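Local coordinates for FMN-dependent nitronate monooxygenase (PDB 5LSM), which uses FMN and molecular oxygen to oxidise nitronates, probably including propionate 3-nitronate, as a class I nitronate monooxygenase, at the interface of chains A and B. Sequence-based numbering; all coordinates share one arbitrary frame. Chains: chain A/B, FMN-dependent nitronate monooxygenase.

The interface of chains A and B. Residues chain A 178, 197-198, 216, 223, 226-227, 230; chain B 178, 197-198, 216, 218, 223, 226-227, 230.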
loop_
_atom_site.group_PDB
_atom_site.type_symbol
_atom_site.label_atom_id
_atom_site.label_comp_id
_atom_site.label_asym_id
_atom_site.label_seq_id
_atom_site.Cartn_x
_atom_site.Cartn_y
_atom_site.Cartn_z
ATOM N N GLU A 178 0.385 5.190 -0.818
ATOM C CA GLU A 178 0.807 5.590 -2.167
ATOM C C GLU A 178 1.068 7.093 -2.273
ATOM O O GLU A 178 1.800 7.522 -3.149
ATOM C CB GLU A 178 -0.241 5.196 -3.197
ATOM C CG GLU A 178 -0.442 3.687 -3.330
ATOM C CD GLU A 178 -1.446 3.129 -2.331
ATOM O OE1 GLU A 178 -1.907 3.899 -1.462
ATOM O OE2 GLU A 178 -1.792 1.931 -2.425
ATOM N N THR A 197 -4.306 2.953 -0.104
ATOM C CA THR A 197 -5.603 3.566 -0.374
ATOM C C THR A 197 -6.749 2.552 -0.525
ATOM O O THR A 197 -7.825 2.697 0.075
ATOM C CB THR A 197 -5.511 4.370 -1.681
ATOM O OG1 THR A 197 -4.521 5.398 -1.542
ATOM C CG2 THR A 197 -6.863 4.988 -2.051
ATOM N N PHE A 198 -6.497 1.526 -1.322
ATOM C CA PHE A 198 -7.482 0.476 -1.602
ATOM C C PHE A 198 -8.052 -0.186 -0.344
ATOM O O PHE A 198 -9.175 -0.718 -0.374
ATOM C CB PHE A 198 -6.859 -0.598 -2.486
ATOM C CG PHE A 198 -7.852 -1.478 -3.146
ATOM C CD1 PHE A 198 -8.537 -1.038 -4.258
ATOM C CD2 PHE A 198 -8.066 -2.767 -2.690
ATOM C CE1 PHE A 198 -9.442 -1.851 -4.900
ATOM C CE2 PHE A 198 -8.970 -3.595 -3.324
ATOM C CZ PHE A 198 -9.665 -3.132 -4.431
ATOM N N GLY A 216 -3.964 9.602 -2.503
ATOM C CA GLY A 216 -2.860 8.678 -2.716
ATOM C C GLY A 216 -3.069 7.799 -3.922
ATOM O O GLY A 216 -3.755 6.777 -3.848
ATOM N N THR A 223 -8.771 6.082 -12.070
ATOM C CA THR A 223 -8.488 5.992 -10.648
ATOM C C THR A 223 -9.476 6.841 -9.860
ATOM O O THR A 223 -9.931 6.420 -8.785
ATOM C CB THR A 223 -7.033 6.418 -10.301
ATOM O OG1 THR A 223 -6.726 7.667 -10.903
ATOM C CG2 THR A 223 -6.033 5.402 -10.793
ATOM N N ALA A 226 -12.447 4.871 -9.702
ATOM C CA ALA A 226 -12.303 3.722 -8.817
ATOM C C ALA A 226 -12.443 4.129 -7.355
ATOM O O ALA A 226 -13.021 3.405 -6.572
ATOM C CB ALA A 226 -10.981 3.002 -9.061
ATOM N N ALA A 227 -11.956 5.313 -7.007
ATOM C CA ALA A 227 -12.132 5.833 -5.659
ATOM C C ALA A 227 -13.579 6.226 -5.368
ATOM O O ALA A 227 -14.079 6.002 -4.268
ATOM C CB ALA A 227 -11.199 7.011 -5.424
ATOM N N MET A 230 -15.842 3.183 -4.573
ATOM C CA MET A 230 -15.732 2.739 -3.179
ATOM C C MET A 230 -16.474 3.638 -2.202
ATOM O O MET A 230 -16.479 3.385 -1.006
ATOM C CB MET A 230 -14.264 2.698 -2.766
ATOM C CG MET A 230 -13.699 1.301 -2.666
ATOM S SD MET A 230 -11.979 1.301 -3.124
ATOM C CE MET A 230 -11.560 -0.372 -2.677
ATOM N N GLU B 178 -1.112 -4.750 0.127
ATOM C CA GLU B 178 -2.246 -5.043 1.025
ATOM C C GLU B 178 -2.455 -6.566 1.215
ATOM O O GLU B 178 -3.080 -7.005 2.189
ATOM C CB GLU B 178 -3.537 -4.420 0.471
ATOM C CG GLU B 178 -3.645 -2.888 0.578
ATOM C CD GLU B 178 -3.192 -2.114 -0.670
ATOM O OE1 GLU B 178 -2.297 -2.594 -1.429
ATOM O OE2 GLU B 178 -3.726 -0.997 -0.889
ATOM N N THR B 197 -2.108 -1.931 -4.071
ATOM C CA THR B 197 -3.001 -2.356 -5.147
ATOM C C THR B 197 -3.427 -1.204 -6.055
ATOM O O THR B 197 -3.444 -1.349 -7.280
ATOM C CB THR B 197 -4.239 -3.070 -4.592
ATOM O OG1 THR B 197 -3.882 -4.406 -4.234
ATOM C CG2 THR B 197 -5.373 -3.109 -5.643
ATOM N N PHE B 198 -3.737 -0.065 -5.449
ATOM C CA PHE B 198 -4.357 1.047 -6.148
ATOM C C PHE B 198 -3.447 1.604 -7.225
ATOM O O PHE B 198 -3.915 2.162 -8.211
ATOM C CB PHE B 198 -4.702 2.166 -5.162
ATOM C CG PHE B 198 -5.819 3.033 -5.612
ATOM C CD1 PHE B 198 -7.127 2.549 -5.629
ATOM C CD2 PHE B 198 -5.586 4.338 -6.002
ATOM C CE1 PHE B 198 -8.165 3.349 -6.053
ATOM C CE2 PHE B 198 -6.627 5.146 -6.406
ATOM C CZ PHE B 198 -7.912 4.648 -6.450
ATOM N N GLY B 216 -4.945 -8.282 -3.487
ATOM C CA GLY B 216 -4.543 -7.407 -2.382
ATOM C C GLY B 216 -5.675 -6.491 -1.922
ATOM O O GLY B 216 -5.860 -5.414 -2.455
ATOM N N ILE B 218 -9.070 -7.230 -1.866
ATOM C CA ILE B 218 -10.371 -7.415 -2.499
ATOM C C ILE B 218 -11.167 -8.354 -1.622
ATOM O O ILE B 218 -10.832 -9.547 -1.499
ATOM C CB ILE B 218 -10.263 -7.971 -3.952
ATOM C CG1 ILE B 218 -9.579 -6.962 -4.887
ATOM C CG2 ILE B 218 -11.653 -8.225 -4.530
ATOM C CD1 ILE B 218 -8.101 -6.796 -4.642
ATOM N N THR B 223 -15.257 -3.650 -3.391
ATOM C CA THR B 223 -13.841 -3.671 -3.722
ATOM C C THR B 223 -13.589 -4.466 -5.005
ATOM O O THR B 223 -12.705 -4.109 -5.803
ATOM C CB THR B 223 -12.956 -4.212 -2.570
ATOM O OG1 THR B 223 -13.589 -5.326 -1.949
ATOM C CG2 THR B 223 -12.678 -3.117 -1.514
ATOM N N ALA B 226 -14.362 -1.767 -7.645
ATOM C CA ALA B 226 -13.214 -0.869 -7.807
ATOM C C ALA B 226 -12.102 -1.509 -8.618
ATOM O O ALA B 226 -11.504 -0.853 -9.443
ATOM C CB ALA B 226 -12.681 -0.448 -6.449
ATOM N N ALA B 227 -11.821 -2.790 -8.376
ATOM C CA ALA B 227 -10.762 -3.494 -9.118
ATOM C C ALA B 227 -11.073 -3.572 -10.599
ATOM O O ALA B 227 -10.234 -3.242 -11.416
ATOM C CB ALA B 227 -10.527 -4.894 -8.559
ATOM N N MET B 230 -10.895 -0.419 -12.714
ATOM C CA MET B 230 -9.539 -0.060 -13.105
ATOM C C MET B 230 -9.046 -0.824 -14.320
ATOM O O MET B 230 -7.976 -0.516 -14.822
ATOM C CB MET B 230 -8.564 -0.329 -11.959
ATOM C CG MET B 230 -8.916 0.369 -10.657
ATOM S SD MET B 230 -7.499 1.177 -9.916
ATOM C CE MET B 230 -7.115 2.328 -11.223
#
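Two exchanged phenylalanines form the apolar centre of this two-fold symmetric contact, possibly that of a biological dimer, between copies of an FMN-dependent class I nitronate monooxygenase, whose family has a TIM-barrel core. From the start of helix 197-207, A:Phe198 sends its ring into chain B with CG anti to the backbone N (chi1 -163°). B:Thr197 lays its methyl CG2 over the middle of one face, 3.9 Å from the ring centroid of A:Phe198, a CH-pi contact. Against the opposite face, nearer the rim, sits the methyl CE of its own chain's A:Met230. CD1 of B:Ile218 lies over the rim of the threonine's face, 3.6 Å from CE2 of A:Phe198, while the ring tip CZ points at the helix carbonyl of B:Thr223. An alanine in place of A:Phe198 would remove the ring and probably cost the contacts with B:Thr197 and B:Ile218, loosening this part of the interface. Where the two rings pass obliquely, their CD1 atoms are 4.1 Å apart (A:Phe198 to B:Phe198). Flanking them, the methionines cross helix 221-229 of the partner: SD of A:Met230 rests 3.8 Å from CB of B:Ala226, and B:Met230, bent at chi3 as well as chi2, places CG against CB of A:Ala226.

At the polar rim no hydrogen bond crosses. A:Thr197 is instead fixed within its own chain: its N-H meets the syn lone pair of A:Glu178 OE1 almost straight (2.9 Å, 174°), whereas its hydroxyl OG1 approaches that oxygen from above the carboxylate plane and also donates in plane to A:Gly216 O. In chain B the hydroxyl-carboxylate bond is not matched. The glutamates face tip to tip, OE2 of A:Glu178 3.8 Å from OE2 of B:Glu178, which may raise one carboxylate's proton affinity.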